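Local coordinates for protein sortase, SrtB family (Streptococcus pneumoniae PCS8235, PDB 4Y4Q) that probably acts as a class B sortase, a cysteine transpeptidase that takes part in forming the type II pilus of the pneumococcal surface, at residues A[78-83]-A[151-156]; A[126-131]-A[181-186]; A[139-144]-A[233-238]; A[170-175]-A[204-209]; A[195-200]-A[216-221]. All coordinates share one frame; numbering follows the deposited sequence.

Interaction 1. Residues A[78-83]-A[151-156]; sequences YGTNID and DQHRYG
The phenol ring of Tyr78 lies flat against the backbone of Gly156, whose CA sits 3.9 Å from the ring centroid and 20° off the ring normal. This is a CH-pi contact over one face. With CG anti to the carbonyl carbon (chi1 -59°), the Tyr78 ring swings across the start of the strand, and its CD2 atom reaches Tyr155 CB at 3.9 Å. Tyr78 N donates to Tyr155 O at 3.2 Å, a somewhat bent bond. The same carbonyl receives a second bond from a water, 2.7 Å from Tyr155 O, which also donates to Tyr78 O. His153 turns the edge of its imidazole to the loop, CD2 lying 3.5 Å from Tyr78 O, while its ND1 is bonded to Phe149 O. Thr80 OG1, bonded to Val77 O, also accepts from Ile82 N in an ST turn. The contact thus joins the turn between strands 73-77 and 83-88 to the link from helix 147-152 into strand 155-160, at the protein surface.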
# COMPACT_ATOMS: atom_id res chain seq x y z
N TYR A 78 -12.32 -0.15 3.12
CA TYR A 78 -13.72 0.12 3.47
C TYR A 78 -13.88 1.23 4.51
O TYR A 78 -13.06 1.37 5.40
CB TYR A 78 -14.39 -1.16 3.95
CG TYR A 78 -14.35 -2.26 2.91
CD1 TYR A 78 -14.66 -1.99 1.58
CD2 TYR A 78 -14.01 -3.56 3.25
CE1 TYR A 78 -14.63 -2.98 0.62
CE2 TYR A 78 -13.97 -4.57 2.28
CZ TYR A 78 -14.29 -4.27 0.98
OH TYR A 78 -14.27 -5.26 0.02
N GLY A 79 -14.95 2.02 4.37
CA GLY A 79 -15.20 3.12 5.28
C GLY A 79 -14.16 4.24 5.27
O GLY A 79 -14.21 5.11 6.14
N THR A 80 -13.22 4.23 4.32
CA THR A 80 -12.24 5.32 4.24
C THR A 80 -12.25 6.01 2.89
O THR A 80 -12.97 5.59 1.98
CB THR A 80 -10.81 4.82 4.47
OG1 THR A 80 -10.37 4.09 3.32
CG2 THR A 80 -10.73 3.93 5.72
N ASN A 81 -11.43 7.06 2.75
CA ASN A 81 -11.24 7.74 1.47
C ASN A 81 -10.14 7.08 0.62
O ASN A 81 -9.69 7.65 -0.37
CB ASN A 81 -10.91 9.22 1.67
CG ASN A 81 -12.06 9.99 2.32
OD1 ASN A 81 -13.22 9.85 1.92
ND2 ASN A 81 -11.74 10.81 3.32
N ILE A 82 -9.68 5.91 1.02
CA ILE A 82 -8.68 5.19 0.24
C ILE A 82 -9.41 4.43 -0.85
O ILE A 82 -9.96 3.35 -0.60
CB ILE A 82 -7.88 4.25 1.13
CG1 ILE A 82 -7.31 5.05 2.31
CG2 ILE A 82 -6.79 3.57 0.32
CD1 ILE A 82 -6.38 4.27 3.22
N ASP A 83 -9.68 5.16 -1.91
CA ASP A 83 -10.24 4.61 -3.11
C ASP A 83 -9.33 5.24 -4.12
O ASP A 83 -9.22 6.46 -4.18
CB ASP A 83 -11.68 5.09 -3.31
CG ASP A 83 -12.37 4.39 -4.47
OD1 ASP A 83 -12.12 3.18 -4.67
OD2 ASP A 83 -13.16 5.05 -5.17
N ASP A 151 -8.20 0.04 14.74
CA ASP A 151 -8.90 -1.17 15.15
C ASP A 151 -10.11 -1.42 14.26
O ASP A 151 -10.48 -2.57 14.01
CB ASP A 151 -9.35 -1.09 16.62
CG ASP A 151 -8.17 -1.12 17.60
OD1 ASP A 151 -7.07 -1.57 17.20
OD2 ASP A 151 -8.34 -0.69 18.76
N GLN A 152 -10.72 -0.35 13.77
CA GLN A 152 -12.01 -0.46 13.11
C GLN A 152 -11.96 -0.54 11.58
O GLN A 152 -12.99 -0.81 10.96
CB GLN A 152 -12.94 0.67 13.57
CG GLN A 152 -13.17 0.69 15.09
CD GLN A 152 -14.60 1.03 15.46
OE1 GLN A 152 -15.19 1.95 14.91
NE2 GLN A 152 -15.17 0.26 16.39
N HIS A 153 -10.83 -0.15 11.01
CA HIS A 153 -10.62 -0.33 9.60
C HIS A 153 -9.66 -1.48 9.54
O HIS A 153 -8.47 -1.33 9.83
CB HIS A 153 -10.01 0.93 8.99
CG HIS A 153 -10.84 2.16 9.16
ND1 HIS A 153 -10.75 2.96 10.28
CD2 HIS A 153 -11.77 2.72 8.36
CE1 HIS A 153 -11.60 3.97 10.16
NE2 HIS A 153 -12.23 3.85 9.01
N ARG A 154 -10.16 -2.63 9.14
CA ARG A 154 -9.30 -3.78 8.96
C ARG A 154 -9.26 -4.27 7.51
O ARG A 154 -8.24 -4.74 7.04
CB ARG A 154 -9.78 -4.91 9.89
CG ARG A 154 -9.01 -6.21 9.79
CD ARG A 154 -9.35 -7.10 10.96
NE ARG A 154 -8.93 -8.49 10.81
CZ ARG A 154 -8.99 -9.38 11.79
NH1 ARG A 154 -9.42 -9.03 12.99
NH2 ARG A 154 -8.61 -10.63 11.58
N TYR A 155 -10.38 -4.16 6.81
CA TYR A 155 -10.51 -4.81 5.51
C TYR A 155 -10.62 -3.83 4.34
O TYR A 155 -10.96 -2.65 4.50
CB TYR A 155 -11.71 -5.78 5.49
CG TYR A 155 -11.65 -6.88 6.54
CD1 TYR A 155 -10.86 -8.01 6.36
CD2 TYR A 155 -12.40 -6.79 7.71
CE1 TYR A 155 -10.81 -9.02 7.32
CE2 TYR A 155 -12.36 -7.79 8.67
CZ TYR A 155 -11.56 -8.89 8.47
OH TYR A 155 -11.53 -9.89 9.43
N GLY A 156 -10.32 -4.36 3.16
CA GLY A 156 -10.41 -3.61 1.92
C GLY A 156 -10.36 -4.59 0.77
O GLY A 156 -10.45 -5.81 0.96
O HOH W 1 -11.93 -1.12 6.50

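Interaction 2. Residues A[126-131]-A[181-186]; sequences IIYGHH and NIYDPG
Ile126 pushes its CD1 methyl into the bend of the opposite loop, 3.7 Å from Tyr183 CA and 3.8 Å from Pro185 CB. Its other branch, CG2, meets the edge of the Tyr183 ring at CD1, 4.2 Å away, the two side chains crossing at about a right angle. Chi1 of -55° splits the branches this way, sending CG1 and CD1 to Pro185 and the Tyr183 backbone, and CG2 to the Tyr183 ring. Tyr128 CE1 and Tyr183 CE1 approach to 4.0 Å, with the Tyr183 carbon near the plane of the Tyr128 ring, at its edge. Tyr183 is the centre of an inverse gamma turn, with a weak bond from Asp184 N to Ile182 O. In the sortase beta-barrel this loop follows the long strand 163-176 and leads to helix 190-202, and here it packs on strand 124-129. Further out, both phenols are held at their hydroxyls, Tyr128 OH by Asp113 and Tyr183 OH by Ser222, while Asp184 O bonds to the side chain of Asn124.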
# COMPACT_ATOMS: atom_id res chain seq x y z
N ILE A 126 5.40 -2.14 -2.84
CA ILE A 126 5.32 -0.84 -2.19
C ILE A 126 4.61 0.13 -3.12
O ILE A 126 4.97 0.26 -4.30
CB ILE A 126 6.72 -0.31 -1.82
CG1 ILE A 126 7.46 -1.36 -0.97
CG2 ILE A 126 6.63 1.03 -1.09
CD1 ILE A 126 8.84 -0.95 -0.55
N ILE A 127 3.58 0.79 -2.59
CA ILE A 127 2.78 1.70 -3.40
C ILE A 127 2.73 3.08 -2.73
O ILE A 127 2.63 3.17 -1.51
CB ILE A 127 1.37 1.12 -3.67
CG1 ILE A 127 0.58 0.99 -2.38
CG2 ILE A 127 1.47 -0.27 -4.29
CD1 ILE A 127 -0.79 0.36 -2.60
N TYR A 128 2.81 4.13 -3.54
CA TYR A 128 3.03 5.48 -3.03
C TYR A 128 1.85 6.41 -3.32
O TYR A 128 1.30 6.39 -4.42
CB TYR A 128 4.28 6.09 -3.68
CG TYR A 128 5.54 5.28 -3.47
CD1 TYR A 128 6.23 5.31 -2.26
CD2 TYR A 128 6.06 4.48 -4.49
CE1 TYR A 128 7.40 4.57 -2.06
CE2 TYR A 128 7.23 3.74 -4.31
CZ TYR A 128 7.89 3.79 -3.09
OH TYR A 128 9.04 3.05 -2.91
N GLY A 129 1.48 7.22 -2.34
CA GLY A 129 0.58 8.33 -2.59
C GLY A 129 1.30 9.65 -2.35
O GLY A 129 1.63 9.95 -1.20
N HIS A 130 1.55 10.42 -3.41
CA HIS A 130 2.28 11.68 -3.27
C HIS A 130 1.34 12.82 -2.93
O HIS A 130 0.44 13.14 -3.70
CB HIS A 130 3.02 12.03 -4.56
CG HIS A 130 3.86 10.91 -5.11
ND1 HIS A 130 4.88 10.32 -4.40
CD2 HIS A 130 3.83 10.29 -6.32
CE1 HIS A 130 5.44 9.38 -5.14
NE2 HIS A 130 4.82 9.34 -6.31
N HIS A 131 1.56 13.45 -1.78
CA HIS A 131 0.82 14.66 -1.43
C HIS A 131 1.23 15.80 -2.36
O HIS A 131 2.42 16.10 -2.51
CB HIS A 131 1.06 15.02 0.04
CG HIS A 131 0.39 16.29 0.48
ND1 HIS A 131 0.50 16.78 1.77
CD2 HIS A 131 -0.39 17.18 -0.19
CE1 HIS A 131 -0.18 17.91 1.87
NE2 HIS A 131 -0.73 18.17 0.70
N ASN A 181 15.65 -0.11 5.20
CA ASN A 181 15.20 -1.34 5.84
C ASN A 181 13.75 -1.66 5.47
O ASN A 181 13.35 -2.82 5.46
CB ASN A 181 15.30 -1.23 7.37
CG ASN A 181 16.72 -1.22 7.86
OD1 ASN A 181 17.50 -2.11 7.55
ND2 ASN A 181 17.07 -0.18 8.63
N ILE A 182 12.96 -0.61 5.21
CA ILE A 182 11.53 -0.76 4.94
C ILE A 182 11.22 -0.65 3.45
O ILE A 182 10.42 -1.42 2.90
CB ILE A 182 10.75 0.36 5.64
CG1 ILE A 182 11.03 0.34 7.15
CG2 ILE A 182 9.24 0.31 5.24
CD1 ILE A 182 10.54 -0.89 7.85
N TYR A 183 11.83 0.34 2.81
CA TYR A 183 11.62 0.61 1.40
C TYR A 183 12.61 -0.19 0.56
O TYR A 183 13.47 0.38 -0.11
CB TYR A 183 11.79 2.11 1.12
CG TYR A 183 10.72 2.98 1.76
CD1 TYR A 183 9.45 3.09 1.19
CD2 TYR A 183 10.97 3.67 2.95
CE1 TYR A 183 8.46 3.87 1.78
CE2 TYR A 183 10.00 4.45 3.54
CZ TYR A 183 8.74 4.55 2.95
OH TYR A 183 7.77 5.33 3.53
N ASP A 184 12.47 -1.52 0.60
CA ASP A 184 13.28 -2.45 -0.21
C ASP A 184 12.29 -3.40 -0.85
O ASP A 184 11.97 -4.45 -0.29
CB ASP A 184 14.22 -3.23 0.70
CG ASP A 184 15.20 -4.10 -0.07
OD1 ASP A 184 15.01 -4.35 -1.28
OD2 ASP A 184 16.19 -4.54 0.55
N PRO A 185 11.76 -3.02 -2.03
CA PRO A 185 10.65 -3.78 -2.60
C PRO A 185 11.14 -5.05 -3.29
O PRO A 185 12.29 -5.11 -3.73
CB PRO A 185 10.09 -2.81 -3.65
CG PRO A 185 11.35 -2.07 -4.15
CD PRO A 185 12.25 -1.95 -2.92
N GLY A 186 10.28 -6.06 -3.36
CA GLY A 186 10.56 -7.25 -4.15
C GLY A 186 11.62 -8.16 -3.58
O GLY A 186 12.40 -8.77 -4.31

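Interaction 3. Residues A[139-144]-A[233-238]; sequences GDVAKF and HIVVAK
Ala142 and Phe144, in and just after the weakly bonded helix 139-143, make CH-pi contacts with His233 and Val235. Ala142 CA stands over one face of the His233 imidazole, 3.9 Å from its centroid and 15° off the normal, with Ala142 CB close by at 3.3 Å from His233 CD2. In the second, Val235 CG1 lies over a face of the Phe144 ring, 3.9 Å from the centroid; being anti to the carbonyl carbon (chi1 -65°), that methyl is the branch that reaches the ring, and it approaches Phe144 CG to 3.5 Å. The segment axes make an angle of 74°, so the helix lies across a strand of the sortase barrel and touches alternate residues, His233 and Val235, on one side of it. Aliphatic packing fills in between: Val141 CG1 is 4.1 Å from His233 CB and 4.4 Å from Val235 CG1. Within the helix, Lys143 NZ forms a salt bridge with Asp140 OD1, its hydrogen bond weak; OD2 probably accepts an unusually short bond from Asn81 N. Phe144 also meets Phe149 edge-to-face.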
# COMPACT_ATOMS: atom_id res chain seq x y z
N GLY A 139 -5.05 11.83 3.31
CA GLY A 139 -5.28 12.11 4.71
C GLY A 139 -5.68 10.92 5.55
O GLY A 139 -5.32 10.86 6.72
N ASP A 140 -6.43 9.98 4.96
CA ASP A 140 -6.91 8.83 5.72
C ASP A 140 -5.78 7.89 6.13
O ASP A 140 -5.89 7.18 7.14
CB ASP A 140 -8.01 8.07 4.97
CG ASP A 140 -9.40 8.73 5.11
OD1 ASP A 140 -9.49 9.92 5.48
OD2 ASP A 140 -10.40 8.05 4.82
N VAL A 141 -4.68 7.90 5.38
CA VAL A 141 -3.57 7.02 5.76
C VAL A 141 -3.07 7.35 7.17
O VAL A 141 -2.94 6.46 8.02
CB VAL A 141 -2.41 7.06 4.74
CG1 VAL A 141 -1.35 6.02 5.09
CG2 VAL A 141 -2.94 6.78 3.35
N ALA A 142 -2.82 8.63 7.42
CA ALA A 142 -2.34 9.09 8.72
C ALA A 142 -3.33 8.83 9.85
O ALA A 142 -2.94 8.80 11.02
CB ALA A 142 -2.02 10.58 8.66
N LYS A 143 -4.61 8.63 9.52
CA LYS A 143 -5.61 8.41 10.56
C LYS A 143 -5.43 7.05 11.21
O LYS A 143 -5.93 6.81 12.31
CB LYS A 143 -7.04 8.55 10.03
CG LYS A 143 -7.37 9.91 9.44
CD LYS A 143 -8.88 10.06 9.25
CE LYS A 143 -9.21 11.33 8.48
NZ LYS A 143 -10.69 11.43 8.25
N PHE A 144 -4.72 6.16 10.53
CA PHE A 144 -4.42 4.85 11.10
C PHE A 144 -3.46 4.94 12.30
O PHE A 144 -3.23 3.96 12.99
CB PHE A 144 -3.87 3.89 10.03
CG PHE A 144 -4.93 3.39 9.08
CD1 PHE A 144 -5.27 4.12 7.94
CD2 PHE A 144 -5.60 2.20 9.33
CE1 PHE A 144 -6.26 3.65 7.06
CE2 PHE A 144 -6.59 1.73 8.45
CZ PHE A 144 -6.92 2.45 7.32
N HIS A 233 4.06 7.98 6.39
CA HIS A 233 3.09 7.10 7.05
C HIS A 233 2.91 5.86 6.19
O HIS A 233 2.79 5.98 4.97
CB HIS A 233 1.73 7.79 7.12
CG HIS A 233 1.62 8.86 8.16
ND1 HIS A 233 1.86 8.62 9.50
CD2 HIS A 233 1.24 10.15 8.06
CE1 HIS A 233 1.65 9.74 10.18
NE2 HIS A 233 1.27 10.68 9.33
N ILE A 234 2.85 4.68 6.81
CA ILE A 234 2.62 3.45 6.06
C ILE A 234 1.56 2.57 6.70
O ILE A 234 1.57 2.37 7.93
CB ILE A 234 3.93 2.63 5.93
CG1 ILE A 234 5.00 3.42 5.17
CG2 ILE A 234 3.68 1.28 5.24
CD1 ILE A 234 6.37 2.77 5.21
N VAL A 235 0.61 2.06 5.91
CA VAL A 235 -0.21 0.94 6.37
C VAL A 235 0.18 -0.29 5.58
O VAL A 235 0.48 -0.20 4.39
CB VAL A 235 -1.77 1.16 6.30
CG1 VAL A 235 -2.19 2.25 7.24
CG2 VAL A 235 -2.24 1.45 4.90
N VAL A 236 0.21 -1.44 6.24
CA VAL A 236 0.61 -2.68 5.56
C VAL A 236 -0.54 -3.68 5.57
O VAL A 236 -1.18 -3.90 6.60
CB VAL A 236 1.84 -3.32 6.20
CG1 VAL A 236 2.47 -4.31 5.24
CG2 VAL A 236 2.87 -2.25 6.56
N ALA A 237 -0.79 -4.29 4.42
CA ALA A 237 -1.90 -5.21 4.28
C ALA A 237 -1.45 -6.52 3.65
O ALA A 237 -0.56 -6.53 2.77
CB ALA A 237 -2.96 -4.59 3.42
N LYS A 238 -2.08 -7.62 4.08
CA LYS A 238 -1.91 -8.91 3.42
C LYS A 238 -2.92 -9.04 2.30
O LYS A 238 -4.09 -8.65 2.45
CB LYS A 238 -2.15 -10.03 4.42
CG LYS A 238 -2.18 -11.43 3.80
CD LYS A 238 -2.39 -12.48 4.89
CE LYS A 238 -2.45 -13.90 4.31
NZ LYS A 238 -2.59 -14.94 5.38

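Interaction 4. Residues A[170-175]-A[204-209]; sequences FEMLEV and AMHKRD
A short antiparallel strand pairing with a classic beta bulge joins residues 204-209 to the long strand 163-176. Met172 and His206 form the hydrogen-bonded pair: Met172 N donates to His206 O at 2.9 Å, and His206 N returns a bond to Met172 O. The bulge lies here, for Met205 and His206 both face Met172, and Met205 N also donates to Met172 O, at 2.8 Å and in the carbonyl plane. One carbonyl is therefore gripped by two successive amides. Glu171 and Lys207 make the neighbouring non-hydrogen-bonded pair, and Arg208 N donates to Phe170 O at 2.9 Å. Through this edge pairing the connection leaving helix 190-202 is laid onto the sheet of the sortase barrel, beside a strand that pairs with 231-240 across its other border. The two methionines lie side by side, pointing the same way; Met172, bent at chi2 and chi3, brings CE tightly to Met205 CB, 3.5 Å away. On the face shared by Glu171 and Lys207, the extended Glu171 chain reaches Ala204, with OE2 3.3 Å from Ala204 CB. His206 NE2 bonds to Ala145 O, while the Arg208 guanidinium is held by Ile169 O and Phe150 O.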
# COMPACT_ATOMS: atom_id res chain seq x y z
N PHE A 170 -2.72 -5.27 8.59
CA PHE A 170 -2.18 -5.77 9.86
C PHE A 170 -1.21 -4.84 10.58
O PHE A 170 -0.79 -5.13 11.70
CB PHE A 170 -1.54 -7.15 9.71
CG PHE A 170 -0.36 -7.17 8.79
CD1 PHE A 170 0.92 -6.91 9.27
CD2 PHE A 170 -0.52 -7.44 7.45
CE1 PHE A 170 2.02 -6.93 8.41
CE2 PHE A 170 0.57 -7.46 6.59
CZ PHE A 170 1.83 -7.20 7.07
N GLU A 171 -0.84 -3.73 9.95
CA GLU A 171 0.15 -2.86 10.59
C GLU A 171 0.09 -1.41 10.12
O GLU A 171 -0.18 -1.13 8.94
CB GLU A 171 1.58 -3.42 10.39
CG GLU A 171 2.66 -2.45 10.85
CD GLU A 171 4.07 -3.03 10.85
OE1 GLU A 171 4.25 -4.25 10.62
OE2 GLU A 171 5.02 -2.25 11.10
N MET A 172 0.33 -0.48 11.05
CA MET A 172 0.64 0.90 10.67
C MET A 172 1.98 1.28 11.29
O MET A 172 2.28 0.93 12.45
CB MET A 172 -0.43 1.87 11.16
CG MET A 172 -0.49 3.20 10.39
SD MET A 172 0.56 4.53 11.04
CE MET A 172 0.56 4.08 12.72
N LEU A 173 2.80 2.00 10.54
CA LEU A 173 4.04 2.46 11.14
C LEU A 173 4.39 3.81 10.60
O LEU A 173 3.88 4.20 9.55
CB LEU A 173 5.18 1.44 10.92
CG LEU A 173 5.56 0.87 9.55
CD1 LEU A 173 5.97 1.95 8.63
CD2 LEU A 173 6.76 -0.04 9.71
N GLU A 174 5.26 4.52 11.31
CA GLU A 174 5.81 5.78 10.84
C GLU A 174 7.32 5.62 10.75
O GLU A 174 7.94 5.07 11.65
CB GLU A 174 5.44 6.93 11.79
CG GLU A 174 3.92 7.22 11.84
CD GLU A 174 3.52 8.28 12.87
OE1 GLU A 174 4.39 8.72 13.66
OE2 GLU A 174 2.33 8.68 12.88
N VAL A 175 7.90 6.10 9.65
CA VAL A 175 9.33 5.92 9.40
C VAL A 175 9.86 7.13 8.68
O VAL A 175 9.09 7.96 8.20
CB VAL A 175 9.59 4.71 8.47
CG1 VAL A 175 9.25 3.40 9.16
CG2 VAL A 175 8.79 4.86 7.18
N ALA A 204 6.42 -1.44 14.43
CA ALA A 204 5.03 -1.08 14.21
C ALA A 204 4.56 -0.06 15.24
O ALA A 204 4.93 -0.16 16.41
CB ALA A 204 4.15 -2.31 14.27
N MET A 205 3.74 0.91 14.83
CA MET A 205 3.09 1.80 15.79
C MET A 205 1.78 1.15 16.25
O MET A 205 1.42 1.23 17.43
CB MET A 205 2.85 3.19 15.20
CG MET A 205 1.95 4.08 16.07
SD MET A 205 1.93 5.81 15.56
CE MET A 205 1.05 6.56 16.94
N HIS A 206 1.08 0.52 15.32
CA HIS A 206 -0.02 -0.39 15.66
C HIS A 206 0.13 -1.65 14.81
O HIS A 206 0.66 -1.60 13.70
CB HIS A 206 -1.39 0.25 15.39
CG HIS A 206 -1.63 1.53 16.14
ND1 HIS A 206 -1.82 1.57 17.50
CD2 HIS A 206 -1.70 2.81 15.71
CE1 HIS A 206 -1.99 2.83 17.88
NE2 HIS A 206 -1.94 3.60 16.81
N LYS A 207 -0.33 -2.79 15.32
CA LYS A 207 -0.34 -4.01 14.52
C LYS A 207 -1.37 -4.94 15.09
O LYS A 207 -1.76 -4.81 16.25
CB LYS A 207 1.03 -4.69 14.53
CG LYS A 207 1.47 -5.15 15.92
CD LYS A 207 2.86 -5.78 15.86
CE LYS A 207 3.42 -5.97 17.26
NZ LYS A 207 4.69 -6.72 17.21
N ARG A 208 -1.85 -5.88 14.27
CA ARG A 208 -2.71 -6.96 14.77
C ARG A 208 -2.05 -8.27 14.41
O ARG A 208 -1.38 -8.38 13.39
CB ARG A 208 -4.13 -6.89 14.18
CG ARG A 208 -4.19 -6.72 12.66
CD ARG A 208 -5.64 -6.83 12.14
NE ARG A 208 -6.52 -5.85 12.77
CZ ARG A 208 -6.73 -4.62 12.31
NH1 ARG A 208 -6.13 -4.23 11.20
NH2 ARG A 208 -7.55 -3.79 12.96
N ASP A 209 -2.24 -9.28 15.25
CA ASP A 209 -1.67 -10.59 14.98
C ASP A 209 -2.49 -11.32 13.92
O ASP A 209 -3.64 -11.68 14.17
CB ASP A 209 -1.63 -11.41 16.28
CG ASP A 209 -0.63 -12.54 16.22
OD1 ASP A 209 -0.58 -13.24 15.17
OD2 ASP A 209 0.11 -12.74 17.20

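Interaction 5. Residues A[195-200]-A[216-221]; sequences AYLDHL and DRIILL
Tyr196 sets its hydroxyl against the two methyls of Leu220, the two side chains coming from opposite directions, with OH 3.3 Å from Leu220 CD2 and 3.8 Å from Leu220 CD1. Its ring extends toward the strand because CG is anti to the backbone N (chi1 175°), which carries the hydroxyl well away from the helix. Next to it, Leu200 offers both of its methyls, CD1 to Leu220 CD2 at 4.4 Å and CD2 to Ile218 CD1 at 4.3 Å. Leu197 adds a third approach, its CD1 lying 4.0 Å from Ile218 CD1. Ile218 and Leu220 are alternate residues of strand 218-221, so both point to the helix, whereas Tyr196, Leu197 and Leu200 present one side of helix 195-200. The segment axes stay 12.6 Å apart and make an angle of 44°, a spacing bridged by side-chain ends alone. Leu200 also packs on Leu173, and Ile218 on Phe170, so the layer between helix and sheet continues over strand 163-176. The chemistry is largely apolar, the Tyr196 hydroxyl being the polar side-chain atom that touches across it: its hydrogen bond to Ile182 O lets it sit among methyl groups while tying the helix to the preceding loop.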
# COMPACT_ATOMS: atom_id res chain seq x y z
N ALA A 195 12.98 -12.28 7.68
CA ALA A 195 13.72 -11.23 8.37
C ALA A 195 13.16 -9.84 8.06
O ALA A 195 13.09 -8.98 8.95
CB ALA A 195 15.21 -11.30 8.02
N TYR A 196 12.76 -9.60 6.82
CA TYR A 196 12.14 -8.32 6.48
C TYR A 196 10.83 -8.15 7.26
O TYR A 196 10.54 -7.07 7.78
CB TYR A 196 11.85 -8.25 4.98
CG TYR A 196 11.08 -7.01 4.52
CD1 TYR A 196 11.73 -5.81 4.30
CD2 TYR A 196 9.72 -7.07 4.25
CE1 TYR A 196 11.05 -4.69 3.85
CE2 TYR A 196 9.01 -5.94 3.80
CZ TYR A 196 9.69 -4.76 3.61
OH TYR A 196 9.02 -3.65 3.17
N LEU A 197 10.06 -9.23 7.33
CA LEU A 197 8.78 -9.23 8.04
C LEU A 197 9.00 -8.99 9.53
O LEU A 197 8.31 -8.17 10.14
CB LEU A 197 8.10 -10.58 7.83
CG LEU A 197 6.59 -10.70 7.77
CD1 LEU A 197 5.99 -9.64 6.85
CD2 LEU A 197 6.27 -12.09 7.25
N ASP A 198 9.98 -9.70 10.10
CA ASP A 198 10.25 -9.61 11.52
C ASP A 198 10.61 -8.19 11.94
O ASP A 198 10.18 -7.71 12.99
CB ASP A 198 11.35 -10.60 11.93
CG ASP A 198 10.85 -12.04 12.04
OD1 ASP A 198 9.72 -12.32 11.59
OD2 ASP A 198 11.59 -12.88 12.58
N HIS A 199 11.39 -7.50 11.11
CA HIS A 199 11.79 -6.13 11.42
C HIS A 199 10.61 -5.19 11.25
O HIS A 199 10.32 -4.37 12.13
CB HIS A 199 12.97 -5.66 10.55
CG HIS A 199 13.36 -4.23 10.79
ND1 HIS A 199 12.92 -3.20 9.99
CD2 HIS A 199 14.09 -3.66 11.77
CE1 HIS A 199 13.39 -2.05 10.46
NE2 HIS A 199 14.10 -2.30 11.54
N LEU A 200 9.92 -5.32 10.12
CA LEU A 200 8.73 -4.53 9.83
C LEU A 200 7.77 -4.53 11.03
O LEU A 200 7.36 -3.48 11.51
CB LEU A 200 8.04 -5.06 8.58
CG LEU A 200 6.92 -4.22 7.95
CD1 LEU A 200 7.42 -2.82 7.57
CD2 LEU A 200 6.37 -4.93 6.73
N ASP A 216 2.85 -15.77 1.67
CA ASP A 216 1.82 -14.77 1.38
C ASP A 216 2.39 -13.60 0.58
O ASP A 216 3.58 -13.57 0.25
CB ASP A 216 1.21 -14.22 2.68
CG ASP A 216 0.72 -15.31 3.61
OD1 ASP A 216 0.05 -16.25 3.15
OD2 ASP A 216 1.03 -15.21 4.82
N ARG A 217 1.54 -12.63 0.27
CA ARG A 217 1.97 -11.42 -0.42
C ARG A 217 1.44 -10.23 0.36
O ARG A 217 0.30 -10.25 0.83
CB ARG A 217 1.43 -11.39 -1.85
CG ARG A 217 2.12 -12.40 -2.79
CD ARG A 217 1.39 -12.42 -4.11
NE ARG A 217 -0.01 -12.79 -3.93
CZ ARG A 217 -1.02 -12.27 -4.62
NH1 ARG A 217 -0.80 -11.33 -5.55
NH2 ARG A 217 -2.26 -12.68 -4.37
N ILE A 218 2.27 -9.21 0.51
CA ILE A 218 1.84 -8.02 1.23
C ILE A 218 2.03 -6.74 0.43
O ILE A 218 2.75 -6.70 -0.59
CB ILE A 218 2.56 -7.90 2.57
CG1 ILE A 218 4.03 -7.57 2.36
CG2 ILE A 218 2.42 -9.20 3.38
CD1 ILE A 218 4.74 -7.50 3.68
N ILE A 219 1.38 -5.68 0.90
CA ILE A 219 1.44 -4.39 0.25
C ILE A 219 1.76 -3.31 1.30
O ILE A 219 1.16 -3.31 2.38
CB ILE A 219 0.10 -4.05 -0.38
CG1 ILE A 219 -0.18 -5.00 -1.55
CG2 ILE A 219 0.08 -2.63 -0.86
CD1 ILE A 219 -1.57 -4.80 -2.12
N LEU A 220 2.69 -2.42 0.98
CA LEU A 220 2.97 -1.28 1.84
C LEU A 220 2.44 -0.03 1.15
O LEU A 220 2.89 0.33 0.06
CB LEU A 220 4.47 -1.10 2.11
CG LEU A 220 5.16 -2.07 3.08
CD1 LEU A 220 5.33 -3.44 2.44
CD2 LEU A 220 6.51 -1.54 3.48
N LEU A 221 1.48 0.62 1.79
CA LEU A 221 0.94 1.84 1.22
C LEU A 221 1.54 3.01 2.00
O LEU A 221 1.32 3.13 3.21
CB LEU A 221 -0.59 1.86 1.28
CG LEU A 221 -1.29 3.20 1.01
CD1 LEU A 221 -0.94 3.75 -0.35
CD2 LEU A 221 -2.81 3.04 1.15

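Interactions 3 and 5 are buried and interaction 1 lies at the surface, with interactions 2 and 4 partly buried between these extremes. The chemistry follows the elements joined rather than burial alone: interactions 3 and 5 rest on side-chain packing, as does interaction 2, whereas interaction 4 is built on backbone bonds and interaction 1 mixes a bond, a water and a ring face. Strand 231-240 runs between the strands of interactions 4 and 5, giving Val236 to Glu171 and Ala237 to Ile219 in backbone pairing. Interactions 2 and 5 share a strand boundary, Ile127 N pairing with Leu220 O. Ile82 and His153 pack on Phe144, joining interactions 1 and 3, whose centres are 9 Å apart.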